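Local coordinates for protein alcohol oxidase (Myceliophthora thermophila, PDB 6F74) that probably oxidises alcohol-type substrates with the help of a bound flavin-adenine dinucleotide, as a flavoprotein of the VAO type, at residues 223-228 / 305-310; 310-315 / 407-412; 317-322 / 365-370; 329-334 / 454-459; 350-355 / 471-476. All blocks are in the same frame, centred on the assembly; numbering follows the deposited sequence.

Contact 1 of 5, residues 223-228 / 305-310; sequences NVIAVG and HPNVKA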
# COMPACT_ATOMS: atom_id res chain seq x y z
N ASN A 223 -4.30 24.24 -9.45
CA ASN A 223 -2.99 24.25 -10.10
C ASN A 223 -1.83 23.89 -9.15
O ASN A 223 -0.78 24.54 -9.15
CB ASN A 223 -2.76 25.62 -10.77
CG ASN A 223 -1.64 25.61 -11.82
OD1 ASN A 223 -1.37 24.59 -12.45
ND2 ASN A 223 -1.00 26.77 -12.01
N VAL A 224 -2.02 22.89 -8.30
CA VAL A 224 -0.93 22.43 -7.43
C VAL A 224 -0.76 20.93 -7.56
O VAL A 224 -1.59 20.22 -8.13
CB VAL A 224 -1.12 22.85 -5.96
CG1 VAL A 224 -1.15 24.38 -5.83
CG2 VAL A 224 -2.38 22.21 -5.38
N ILE A 225 0.35 20.45 -7.01
CA ILE A 225 0.71 19.04 -7.03
C ILE A 225 0.47 18.45 -5.66
O ILE A 225 1.09 18.86 -4.69
CB ILE A 225 2.17 18.84 -7.45
CG1 ILE A 225 2.39 19.39 -8.87
CG2 ILE A 225 2.55 17.35 -7.41
CD1 ILE A 225 3.81 19.34 -9.36
N ALA A 226 -0.44 17.49 -5.60
CA ALA A 226 -0.68 16.67 -4.44
C ALA A 226 0.09 15.39 -4.68
O ALA A 226 -0.05 14.75 -5.73
CB ALA A 226 -2.17 16.37 -4.29
N VAL A 227 0.91 15.02 -3.70
CA VAL A 227 1.80 13.89 -3.79
C VAL A 227 1.06 12.66 -3.23
O VAL A 227 1.14 12.36 -2.04
CB VAL A 227 3.13 14.15 -3.05
CG1 VAL A 227 4.12 13.01 -3.30
CG2 VAL A 227 3.77 15.43 -3.52
N GLY A 228 0.33 11.98 -4.13
CA GLY A 228 -0.48 10.81 -3.81
C GLY A 228 0.13 9.59 -4.48
O GLY A 228 1.23 9.65 -5.01
N HIS A 305 2.23 21.45 -3.69
CA HIS A 305 3.42 22.03 -4.28
C HIS A 305 3.11 22.75 -5.59
O HIS A 305 2.23 22.30 -6.31
CB HIS A 305 4.44 20.91 -4.49
CG HIS A 305 4.84 20.24 -3.22
ND1 HIS A 305 5.88 20.68 -2.43
CD2 HIS A 305 4.31 19.17 -2.58
CE1 HIS A 305 5.97 19.91 -1.37
NE2 HIS A 305 5.03 18.99 -1.43
N PRO A 306 3.85 23.82 -5.92
CA PRO A 306 3.63 24.52 -7.19
C PRO A 306 3.64 23.56 -8.38
O PRO A 306 4.45 22.63 -8.41
CB PRO A 306 4.83 25.49 -7.28
CG PRO A 306 5.31 25.67 -5.87
CD PRO A 306 5.05 24.34 -5.21
N ASN A 307 2.74 23.78 -9.34
CA ASN A 307 2.76 23.02 -10.60
C ASN A 307 4.08 23.30 -11.33
O ASN A 307 4.75 24.29 -11.07
CB ASN A 307 1.56 23.36 -11.51
CG ASN A 307 1.09 22.18 -12.37
OD1 ASN A 307 1.85 21.24 -12.64
ND2 ASN A 307 -0.17 22.25 -12.84
N VAL A 308 4.47 22.37 -12.21
CA VAL A 308 5.68 22.53 -13.02
C VAL A 308 5.28 22.93 -14.43
O VAL A 308 4.12 22.75 -14.82
CB VAL A 308 6.56 21.26 -13.04
CG1 VAL A 308 7.14 21.00 -11.66
CG2 VAL A 308 5.79 20.04 -13.55
N LYS A 309 6.24 23.45 -15.18
CA LYS A 309 6.00 23.79 -16.59
C LYS A 309 6.28 22.65 -17.55
O LYS A 309 5.82 22.67 -18.70
CB LYS A 309 6.71 25.08 -16.99
CG LYS A 309 5.76 26.29 -16.85
CD LYS A 309 6.48 27.61 -16.98
CE LYS A 309 7.14 27.94 -15.64
NZ LYS A 309 7.81 29.30 -15.61
N ALA A 310 6.99 21.63 -17.10
CA ALA A 310 7.28 20.50 -17.98
C ALA A 310 7.48 19.27 -17.18
O ALA A 310 7.88 19.33 -16.02
CB ALA A 310 8.50 20.81 -18.84

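Contact 2 of 5, residues 310-315 / 407-412; sequences AVTAHR and STFAEY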
# COMPACT_ATOMS: atom_id res chain seq x y z
N ALA A 310 6.99 21.63 -17.10
CA ALA A 310 7.28 20.50 -17.98
C ALA A 310 7.48 19.27 -17.18
O ALA A 310 7.88 19.33 -16.02
CB ALA A 310 8.50 20.81 -18.84
N VAL A 311 7.09 18.14 -17.77
CA VAL A 311 7.46 16.80 -17.31
C VAL A 311 7.72 16.02 -18.57
O VAL A 311 6.95 16.12 -19.54
CB VAL A 311 6.35 16.08 -16.54
CG1 VAL A 311 6.82 14.69 -16.07
CG2 VAL A 311 5.90 16.89 -15.33
N THR A 312 8.79 15.25 -18.58
CA THR A 312 9.04 14.33 -19.69
C THR A 312 9.08 12.91 -19.16
O THR A 312 9.76 12.64 -18.18
CB THR A 312 10.34 14.67 -20.43
OG1 THR A 312 10.29 16.02 -20.86
CG2 THR A 312 10.50 13.79 -21.67
N ALA A 313 8.37 12.02 -19.83
CA ALA A 313 8.36 10.61 -19.51
C ALA A 313 9.25 9.84 -20.47
O ALA A 313 9.33 10.18 -21.64
CB ALA A 313 6.93 10.08 -19.59
N HIS A 314 9.90 8.81 -19.95
CA HIS A 314 10.77 7.93 -20.72
C HIS A 314 10.20 6.53 -20.70
O HIS A 314 10.10 5.93 -19.65
CB HIS A 314 12.16 7.89 -20.07
CG HIS A 314 13.12 6.99 -20.77
ND1 HIS A 314 13.86 6.04 -20.10
CD2 HIS A 314 13.50 6.91 -22.07
CE1 HIS A 314 14.64 5.41 -20.97
NE2 HIS A 314 14.43 5.92 -22.17
N ARG A 315 9.82 6.02 -21.86
CA ARG A 315 9.34 4.64 -21.96
C ARG A 315 10.45 3.74 -22.50
O ARG A 315 10.93 3.95 -23.61
CB ARG A 315 8.07 4.59 -22.81
CG ARG A 315 6.86 5.25 -22.12
CD ARG A 315 6.21 4.33 -21.07
NE ARG A 315 4.89 4.86 -20.62
CZ ARG A 315 3.69 4.41 -21.03
NH1 ARG A 315 3.54 3.38 -21.89
NH2 ARG A 315 2.57 4.96 -20.53
N SER A 407 13.13 2.91 -26.89
CA SER A 407 13.31 4.02 -25.98
C SER A 407 12.62 5.21 -26.57
O SER A 407 13.01 5.65 -27.64
CB SER A 407 14.81 4.31 -25.83
OG SER A 407 15.01 5.36 -24.92
N THR A 408 11.59 5.72 -25.91
CA THR A 408 10.89 6.90 -26.39
C THR A 408 10.61 7.88 -25.27
O THR A 408 10.60 7.51 -24.10
CB THR A 408 9.57 6.51 -27.06
OG1 THR A 408 8.68 5.92 -26.09
CG2 THR A 408 9.80 5.54 -28.20
N PHE A 409 10.38 9.13 -25.66
CA PHE A 409 10.11 10.21 -24.72
C PHE A 409 8.82 10.89 -25.09
O PHE A 409 8.51 11.03 -26.26
CB PHE A 409 11.23 11.23 -24.73
CG PHE A 409 12.56 10.66 -24.32
CD1 PHE A 409 13.38 10.04 -25.24
CD2 PHE A 409 12.99 10.75 -23.01
CE1 PHE A 409 14.59 9.50 -24.87
CE2 PHE A 409 14.21 10.22 -22.62
CZ PHE A 409 15.02 9.60 -23.55
N ALA A 410 8.06 11.29 -24.07
CA ALA A 410 6.84 12.08 -24.25
C ALA A 410 6.90 13.28 -23.32
O ALA A 410 7.15 13.11 -22.13
CB ALA A 410 5.63 11.23 -23.95
N GLU A 411 6.68 14.47 -23.88
CA GLU A 411 6.73 15.73 -23.09
C GLU A 411 5.32 16.16 -22.75
O GLU A 411 4.42 16.03 -23.58
CB GLU A 411 7.47 16.83 -23.84
CG GLU A 411 7.95 17.96 -22.92
CD GLU A 411 8.95 18.90 -23.56
OE1 GLU A 411 9.98 18.40 -24.04
OE2 GLU A 411 8.72 20.16 -23.58
N TYR A 412 5.11 16.63 -21.52
CA TYR A 412 3.83 17.21 -21.07
C TYR A 412 4.08 18.61 -20.56
O TYR A 412 5.21 18.90 -20.13
CB TYR A 412 3.19 16.35 -19.97
CG TYR A 412 2.93 14.94 -20.42
CD1 TYR A 412 1.77 14.60 -21.11
CD2 TYR A 412 3.88 13.95 -20.22
CE1 TYR A 412 1.55 13.30 -21.54
CE2 TYR A 412 3.66 12.66 -20.64
CZ TYR A 412 2.50 12.34 -21.31
OH TYR A 412 2.28 11.07 -21.77

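Contact 3 of 5, residues 317-322 / 365-370; sequences AIAPRN and GDAHSG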
# COMPACT_ATOMS: atom_id res chain seq x y z
N ALA A 317 11.80 -0.32 -23.16
CA ALA A 317 11.44 -1.72 -23.23
C ALA A 317 12.60 -2.52 -23.78
O ALA A 317 13.28 -2.11 -24.73
CB ALA A 317 10.21 -1.91 -24.10
N ILE A 318 12.82 -3.67 -23.16
CA ILE A 318 13.97 -4.53 -23.43
C ILE A 318 13.45 -5.95 -23.56
O ILE A 318 12.77 -6.44 -22.65
CB ILE A 318 14.98 -4.54 -22.26
CG1 ILE A 318 15.36 -3.12 -21.85
CG2 ILE A 318 16.19 -5.37 -22.63
CD1 ILE A 318 16.21 -3.02 -20.61
N ALA A 319 13.82 -6.62 -24.64
CA ALA A 319 13.47 -8.01 -24.84
C ALA A 319 14.62 -8.78 -25.43
O ALA A 319 15.42 -8.19 -26.15
CB ALA A 319 12.29 -8.12 -25.79
N PRO A 320 14.69 -10.11 -25.16
CA PRO A 320 15.69 -10.97 -25.76
C PRO A 320 15.54 -11.07 -27.25
O PRO A 320 14.42 -11.12 -27.74
CB PRO A 320 15.41 -12.35 -25.14
CG PRO A 320 14.08 -12.31 -24.57
CD PRO A 320 13.84 -10.85 -24.21
N ARG A 321 16.64 -11.05 -27.96
CA ARG A 321 16.64 -11.51 -29.35
C ARG A 321 16.49 -13.00 -29.36
O ARG A 321 15.90 -13.53 -30.27
CB ARG A 321 17.94 -11.13 -30.08
CG ARG A 321 18.08 -9.64 -30.29
CD ARG A 321 19.13 -9.33 -31.33
NE ARG A 321 19.37 -7.89 -31.26
CZ ARG A 321 18.74 -6.95 -31.96
NH1 ARG A 321 17.80 -7.26 -32.87
NH2 ARG A 321 19.05 -5.67 -31.77
N ASN A 322 17.08 -13.68 -28.38
CA ASN A 322 17.18 -15.15 -28.31
C ASN A 322 16.57 -15.58 -26.98
O ASN A 322 17.20 -15.55 -25.92
CB ASN A 322 18.67 -15.44 -28.40
CG ASN A 322 19.07 -16.91 -28.25
OD1 ASN A 322 18.55 -17.79 -28.93
ND2 ASN A 322 20.09 -17.16 -27.41
N GLY A 365 7.00 -6.76 -27.02
CA GLY A 365 6.79 -7.03 -28.43
C GLY A 365 6.38 -8.47 -28.56
O GLY A 365 5.36 -8.91 -27.99
N ASP A 366 7.22 -9.21 -29.24
CA ASP A 366 6.98 -10.61 -29.58
C ASP A 366 7.49 -11.62 -28.57
O ASP A 366 7.15 -12.81 -28.62
CB ASP A 366 7.63 -10.89 -30.93
CG ASP A 366 6.87 -11.93 -31.69
OD1 ASP A 366 5.70 -12.21 -31.32
OD2 ASP A 366 7.42 -12.49 -32.66
N ALA A 367 8.30 -11.16 -27.62
CA ALA A 367 8.98 -12.03 -26.65
C ALA A 367 8.11 -12.25 -25.43
O ALA A 367 7.46 -11.32 -24.93
CB ALA A 367 10.30 -11.40 -26.25
N HIS A 368 8.10 -13.49 -24.93
CA HIS A 368 7.36 -13.84 -23.70
C HIS A 368 8.21 -13.58 -22.45
O HIS A 368 8.25 -14.39 -21.51
CB HIS A 368 6.91 -15.32 -23.75
CG HIS A 368 5.91 -15.64 -24.82
ND1 HIS A 368 5.90 -15.00 -26.05
CD2 HIS A 368 4.89 -16.53 -24.87
CE1 HIS A 368 4.92 -15.48 -26.80
NE2 HIS A 368 4.26 -16.37 -26.08
N SER A 369 8.89 -12.43 -22.43
CA SER A 369 9.73 -12.02 -21.30
C SER A 369 10.24 -10.60 -21.59
O SER A 369 10.05 -10.06 -22.69
CB SER A 369 10.94 -12.95 -21.12
OG SER A 369 11.79 -12.86 -22.23
N GLY A 370 10.90 -10.01 -20.61
CA GLY A 370 11.52 -8.71 -20.79
C GLY A 370 11.37 -7.77 -19.62
O GLY A 370 10.96 -8.16 -18.54

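Contact 4 of 5, residues 329-334 / 454-459; sequences DLLDAI and AIEVVA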
# COMPACT_ATOMS: atom_id res chain seq x y z
N ASP A 329 21.10 -13.16 -21.10
CA ASP A 329 21.40 -11.79 -21.57
C ASP A 329 20.43 -10.72 -21.07
O ASP A 329 20.84 -9.64 -20.69
CB ASP A 329 21.42 -11.72 -23.11
CG ASP A 329 22.48 -12.60 -23.74
OD1 ASP A 329 23.62 -12.70 -23.25
OD2 ASP A 329 22.13 -13.20 -24.75
N LEU A 330 19.14 -11.06 -21.06
CA LEU A 330 18.11 -10.18 -20.49
C LEU A 330 18.39 -9.83 -19.05
O LEU A 330 18.28 -8.68 -18.63
CB LEU A 330 16.71 -10.82 -20.58
CG LEU A 330 15.60 -9.98 -19.91
CD1 LEU A 330 15.48 -8.61 -20.58
CD2 LEU A 330 14.28 -10.71 -19.90
N LEU A 331 18.72 -10.84 -18.28
CA LEU A 331 18.96 -10.64 -16.85
C LEU A 331 20.29 -9.95 -16.61
O LEU A 331 20.39 -9.19 -15.66
CB LEU A 331 18.87 -11.97 -16.08
CG LEU A 331 17.53 -12.72 -16.02
CD1 LEU A 331 17.50 -13.80 -14.95
CD2 LEU A 331 16.33 -11.81 -15.80
N ASP A 332 21.29 -10.15 -17.47
CA ASP A 332 22.54 -9.39 -17.38
C ASP A 332 22.22 -7.88 -17.48
O ASP A 332 22.69 -7.08 -16.67
CB ASP A 332 23.54 -9.76 -18.51
CG ASP A 332 24.15 -11.18 -18.34
OD1 ASP A 332 23.85 -11.89 -17.37
OD2 ASP A 332 24.95 -11.58 -19.20
N ALA A 333 21.40 -7.52 -18.47
CA ALA A 333 21.06 -6.13 -18.74
C ALA A 333 20.20 -5.54 -17.62
O ALA A 333 20.36 -4.38 -17.31
CB ALA A 333 20.33 -6.02 -20.07
N ILE A 334 19.33 -6.34 -17.02
CA ILE A 334 18.50 -5.91 -15.89
C ILE A 334 19.38 -5.65 -14.66
O ILE A 334 19.17 -4.66 -13.93
CB ILE A 334 17.37 -6.93 -15.60
CG1 ILE A 334 16.36 -6.84 -16.76
CG2 ILE A 334 16.68 -6.63 -14.28
CD1 ILE A 334 15.24 -7.85 -16.74
N ALA A 454 21.54 -11.61 -7.19
CA ALA A 454 20.23 -11.23 -6.65
C ALA A 454 19.13 -11.31 -7.71
O ALA A 454 18.07 -11.90 -7.48
CB ALA A 454 20.29 -9.83 -6.06
N ILE A 455 19.40 -10.71 -8.86
CA ILE A 455 18.51 -10.78 -10.03
C ILE A 455 18.22 -12.24 -10.42
O ILE A 455 17.06 -12.56 -10.67
CB ILE A 455 19.09 -9.99 -11.23
CG1 ILE A 455 19.15 -8.48 -10.93
CG2 ILE A 455 18.32 -10.24 -12.50
CD1 ILE A 455 17.84 -7.81 -10.53
N GLU A 456 19.23 -13.10 -10.46
CA GLU A 456 19.02 -14.50 -10.81
C GLU A 456 17.99 -15.15 -9.90
O GLU A 456 17.06 -15.77 -10.39
CB GLU A 456 20.34 -15.30 -10.76
CG GLU A 456 20.26 -16.73 -11.29
CD GLU A 456 19.79 -16.80 -12.73
OE1 GLU A 456 20.16 -15.93 -13.58
OE2 GLU A 456 18.98 -17.71 -13.01
N VAL A 457 18.15 -15.00 -8.60
CA VAL A 457 17.19 -15.54 -7.62
C VAL A 457 15.78 -14.94 -7.69
O VAL A 457 14.81 -15.68 -7.73
CB VAL A 457 17.72 -15.44 -6.16
CG1 VAL A 457 16.66 -15.96 -5.16
CG2 VAL A 457 19.00 -16.24 -6.00
N VAL A 458 15.66 -13.61 -7.66
CA VAL A 458 14.31 -12.97 -7.72
C VAL A 458 13.59 -13.15 -9.08
O VAL A 458 12.36 -13.08 -9.14
CB VAL A 458 14.27 -11.48 -7.26
CG1 VAL A 458 14.81 -11.34 -5.86
CG2 VAL A 458 15.02 -10.57 -8.22
N ALA A 459 14.35 -13.39 -10.16
CA ALA A 459 13.76 -13.78 -11.45
C ALA A 459 12.86 -15.02 -11.34
O ALA A 459 11.92 -15.23 -12.11
CB ALA A 459 14.86 -14.01 -12.48

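Contact 5 of 5, residues 350-355 / 471-476; sequences AGYGFW and LLVSGG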
# COMPACT_ATOMS: atom_id res chain seq x y z
N ALA A 350 12.47 9.45 -11.72
CA ALA A 350 11.63 8.62 -10.87
C ALA A 350 10.67 7.80 -11.73
O ALA A 350 10.48 8.08 -12.93
CB ALA A 350 10.85 9.48 -9.88
N GLY A 351 10.05 6.80 -11.11
CA GLY A 351 8.98 6.03 -11.76
C GLY A 351 9.05 4.55 -11.48
O GLY A 351 9.61 4.11 -10.47
N TYR A 352 8.45 3.77 -12.38
CA TYR A 352 8.28 2.35 -12.10
C TYR A 352 8.70 1.50 -13.27
O TYR A 352 8.36 1.79 -14.42
CB TYR A 352 6.83 2.05 -11.72
CG TYR A 352 6.34 2.91 -10.58
CD1 TYR A 352 5.73 4.17 -10.83
CD2 TYR A 352 6.46 2.49 -9.28
CE1 TYR A 352 5.28 4.95 -9.78
CE2 TYR A 352 6.01 3.27 -8.23
CZ TYR A 352 5.42 4.50 -8.49
OH TYR A 352 4.96 5.26 -7.46
N GLY A 353 9.38 0.41 -12.93
CA GLY A 353 9.84 -0.60 -13.89
C GLY A 353 9.36 -1.97 -13.51
O GLY A 353 9.18 -2.27 -12.32
N PHE A 354 9.16 -2.80 -14.54
CA PHE A 354 8.48 -4.08 -14.43
C PHE A 354 9.22 -5.08 -15.29
O PHE A 354 9.56 -4.75 -16.41
CB PHE A 354 7.03 -3.98 -14.97
CG PHE A 354 6.17 -3.01 -14.22
CD1 PHE A 354 6.20 -1.65 -14.52
CD2 PHE A 354 5.33 -3.45 -13.20
CE1 PHE A 354 5.40 -0.74 -13.82
CE2 PHE A 354 4.53 -2.53 -12.51
CZ PHE A 354 4.56 -1.18 -12.82
N TRP A 355 9.43 -6.29 -14.81
CA TRP A 355 10.15 -7.26 -15.60
C TRP A 355 9.84 -8.70 -15.21
O TRP A 355 9.39 -8.97 -14.08
CB TRP A 355 11.67 -7.00 -15.57
CG TRP A 355 12.38 -7.16 -14.21
CD1 TRP A 355 12.58 -6.21 -13.29
CD2 TRP A 355 13.02 -8.35 -13.71
NE1 TRP A 355 13.27 -6.72 -12.20
CE2 TRP A 355 13.56 -8.03 -12.45
CE3 TRP A 355 13.17 -9.65 -14.19
CZ2 TRP A 355 14.23 -8.97 -11.66
CZ3 TRP A 355 13.83 -10.59 -13.41
CH2 TRP A 355 14.36 -10.25 -12.16
N LEU A 471 10.62 0.35 -7.86
CA LEU A 471 9.93 1.59 -7.45
C LEU A 471 10.97 2.68 -7.30
O LEU A 471 11.59 2.83 -6.24
CB LEU A 471 9.19 1.37 -6.14
CG LEU A 471 8.14 0.26 -6.08
CD1 LEU A 471 8.82 -1.08 -6.06
CD2 LEU A 471 7.31 0.45 -4.82
N LEU A 472 11.21 3.42 -8.38
CA LEU A 472 12.23 4.44 -8.35
C LEU A 472 11.55 5.69 -7.77
O LEU A 472 11.17 6.61 -8.49
CB LEU A 472 12.81 4.66 -9.73
CG LEU A 472 13.97 5.65 -9.83
CD1 LEU A 472 15.17 5.21 -8.97
CD2 LEU A 472 14.37 5.78 -11.29
N VAL A 473 11.38 5.68 -6.46
CA VAL A 473 10.48 6.63 -5.78
C VAL A 473 11.09 7.38 -4.64
O VAL A 473 10.42 8.19 -4.07
CB VAL A 473 9.18 5.94 -5.29
CG1 VAL A 473 8.44 5.31 -6.46
CG2 VAL A 473 9.47 4.89 -4.24
N SER A 474 12.34 7.14 -4.31
CA SER A 474 12.99 7.86 -3.24
C SER A 474 14.13 8.65 -3.87
O SER A 474 14.04 8.99 -5.04
CB SER A 474 13.44 6.91 -2.14
OG SER A 474 14.12 7.58 -1.08
N GLY A 475 15.18 8.97 -3.11
CA GLY A 475 16.18 9.91 -3.56
C GLY A 475 15.65 11.33 -3.47
O GLY A 475 14.58 11.56 -2.92
N GLY A 476 16.41 12.28 -4.00
CA GLY A 476 15.98 13.69 -4.06
C GLY A 476 15.45 14.24 -2.75
O GLY A 476 16.17 14.29 -1.75

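Contact 1 of 5, residues 223-228 / 305-310
Asn223 and Asn307 meet amide to amide at one end of a short antiparallel bridge, in which strand 224-225 of the FAD-binding domain pairs with the end of strand 296-306. Asn223, with positive phi, is the C-prime residue of the Schellman motif that ends helix 212-221. Its CG lies anti to the backbone N (chi1 -162°), on the side of Asn307, whose ND2 donates a straight bond of 2.7 Å to Asn223 OD1. The two side chains cross at about a right angle. Asn307 is bound beyond this pair as well: ND2 reaches Asp414 OD2, while OD1 accepts from Tyr415 N and Val308 N. An alanine here would probably leave Asn223 OD1 without its mate and Tyr415 N without an acceptor, loosening the tie to helix 415-422. Val224 follows, its CB 3.4 Å from His305 O. Ile225 makes both backbone bonds of the bridge, Ile225 N to His305 O at 2.7 Å and His305 N to Ile225 O at 3.0 Å. Its side chain reaches the second segment with CD1, which lies 3.5 Å from Pro306 O and 4.4 Å from Val308 CG1. Val227, which neighbours the FAD-binding Trp240, meets a His305 ring that stacks on Phe253 and bonds through NE2 to Gln259 OE1; Val227 CG2 approaches His305 CD2 obliquely to 3.9 Å.

Contact 2 of 5, residues 310-315 / 407-412
Val311 with Tyr412, Ala313 with Ala410 and Arg315 with Thr408 are the hydrogen-bonded pairs of a regular antiparallel ladder between strand 311-320 and strand 403-412, an outermost strand of the seven-stranded sheet. Two N-H...O bonds serve each pair. The first has Tyr412 N at 2.8 Å from Val311 O. In return, Val311 N lies 3.1 Å from Tyr412 O. Between them the non-hydrogen-bonded pairs add CA-H...O contacts, such as Phe409 CA to Ala313 O at 3.2 Å. Aromatic contact comes from His314 and Phe409, an offset stack with centroids 4.7 Å apart and planes turned by 29°. His314 CD2 lies over one face of the phenyl ring, toward its rim, 3.4 Å from both Phe409 CE2 and CZ. Polar side chains meet at the same place: His314 CG stands anti to its backbone N (chi1 178°), and NE2 makes a 2.9 Å hydrogen bond with Ser407 OG, which lies in the imidazole plane. On the other face of the ladder, Ala313 CB sits at the edge of the Tyr412 ring, 4.3 Å from CE2. There Glu422 of helix 415-422 takes Arg315 NE on one carboxylate oxygen and Tyr412 OH on the other. The His314 ring is thus held by a bond at its edge and by stacking, which would together restrict its rotation, while the pairing with Arg315 would be expected to keep Glu422 ionised.

Contact 3 of 5, residues 317-322 / 365-370
Pro320 faces Ser369 and Ala367 where strand 311-320 ends beside the loop that leads into strand 370-378. Along the proline ring the contact tightens: CB is still 4.7 Å from Ser369 OG, CG comes to 3.3 Å of that oxygen, and CD lies 3.5 Å from it while also touching Ala367 CB at 4.1 Å. The hydroxyl can lie against the ring because Ser369 holds OG between its backbone N and carbonyl carbon (chi1 65°). Its polar partner is Glu323 OE2, supplemented by a weak bond with Asn327 ND2, so this buried oxygen is satisfied by the residues that follow strand 311-320. Next to the proline, the methyl groups of Ala319 and Ala367 meet, CB to CB, at 3.9 Å. At the far end Gly370 CA approaches Ile318 O to 3.2 Å. Gly370 has backbone angles that only glycine adopts with ease, and a CB added there would clash with Ile318 O. The two segments share no hydrogen bond; they meet through small apolar groups, the serine hydroxyl and close backbone. Gly370 opens strand 370-378 and bonds through its backbone to Phe356 of strand 349-356, and Ile318 bonds in the same way to Tyr371. Strand 403-412 flanks the other edge of strand 311-320 through the Ala319 and Val404 backbones, and helix 328-346 covers Ile318 and Ser369 with Leu330.

Contact 4 of 5, residues 329-334 / 454-459
Leu331 packs against Ile455 and Ala459 where helix 328-346 meets helix 448-458, the short axes 9.9 Å apart at closest approach and 123° apart in direction. The side chains of the tight part are apolar. Leu331 CD1 reaches Ala459 CB at 3.6 Å, the small methyl letting the leucine branch come close to the second segment. Leu331 CB lies 4.0 Å from Ile455 CG2, which also rests 3.9 Å from Leu331 O. Ile455 bends at its second torsion (chi2 -56°), and its CD1 meets Ile334 CG2 at 4.1 Å, the two side chains crossing at about a right angle. Trp355 of strand 349-356 touches Leu331, Ile334 and Ala459 from the sheet side. The looser margin is polar and partly exposed. Here Glu456 crosses Leu331, its OE1 3.7 Å from Leu331 CD1, while its charge is met by Arg452 and Arg357. Asp332 OD1 and Glu456 OE1 are 6.7 Å apart; Arg452 bridges to both and would be expected to ease their repulsion, and Lys328 pairs with Asp332 as well. The arrangement is that of a helical layer packed on one face of an antiparallel sheet, here the seven-stranded sheet that, as in related VAO-type flavoproteins, probably belongs to the substrate domain.

Contact 5 of 5, residues 350-355 / 471-476
Leu472, paired with Gly351 in an antiparallel bridge, is at the same time the centre of an inverse gamma turn, so the bridge lies right where strand 467-472, an inner strand of the seven-stranded antiparallel sheet, gives out. The bridge has two backbone bonds: Gly351 N to Leu472 O at 2.9 Å, and Leu472 N to Gly351 O at 2.7 Å, the latter donor nearly along the C=O axis. Gly351 takes backbone angles (phi 139°) at which a CB would be jammed against the preceding carbonyl, while the turn itself is closed by a weak bond from Val473 N to Leu471 O. Beside it stands Tyr352, whose CG lies beside the backbone N (chi1 -54°) on the sheet face shared with Leu471. The ring touches Leu471 through CD2, 4.2 Å from Leu471 CG, and the tyrosine and Val473 side chains cross at about a right angle. Tyr352 OH bonds to His246 ND1; His246 is an FAD-binding residue, and the tyrosine side chain itself comes within about 5 Å of the flavin cofactor. A phenylalanine in its place would probably leave His246 ND1 without this partner and the imidazole less firmly oriented beside the FAD. The contact thus ties the sheet to a residue of the FAD site, and Tyr352 probably helps to position His246. One valine methyl braces the tyrosine's end: Val473 CG1 lies 3.6 Å from both CE2 and OH of Tyr352.

Overall arrangement
From the N terminus, contact 1 closes first, joining strand 224-225 of the FAD-binding domain to the end of strand 296-306 before any other contact opens. It shares Ala310 with contact 2, so the chain passes directly into the seven-stranded sheet. Contact 2 closes the long loop from strand 311-320 to strand 403-412, and contact 3 is nested inside it. Contacts 4 and 5 cross both of these and each other, tying helix 328-346 and strand 349-356 to the later helix 448-458 and strand 467-472. Leu330 links contacts 3 and 4 by packing on Ile318 and Gly370, while Trp355 brings contact 5 against both.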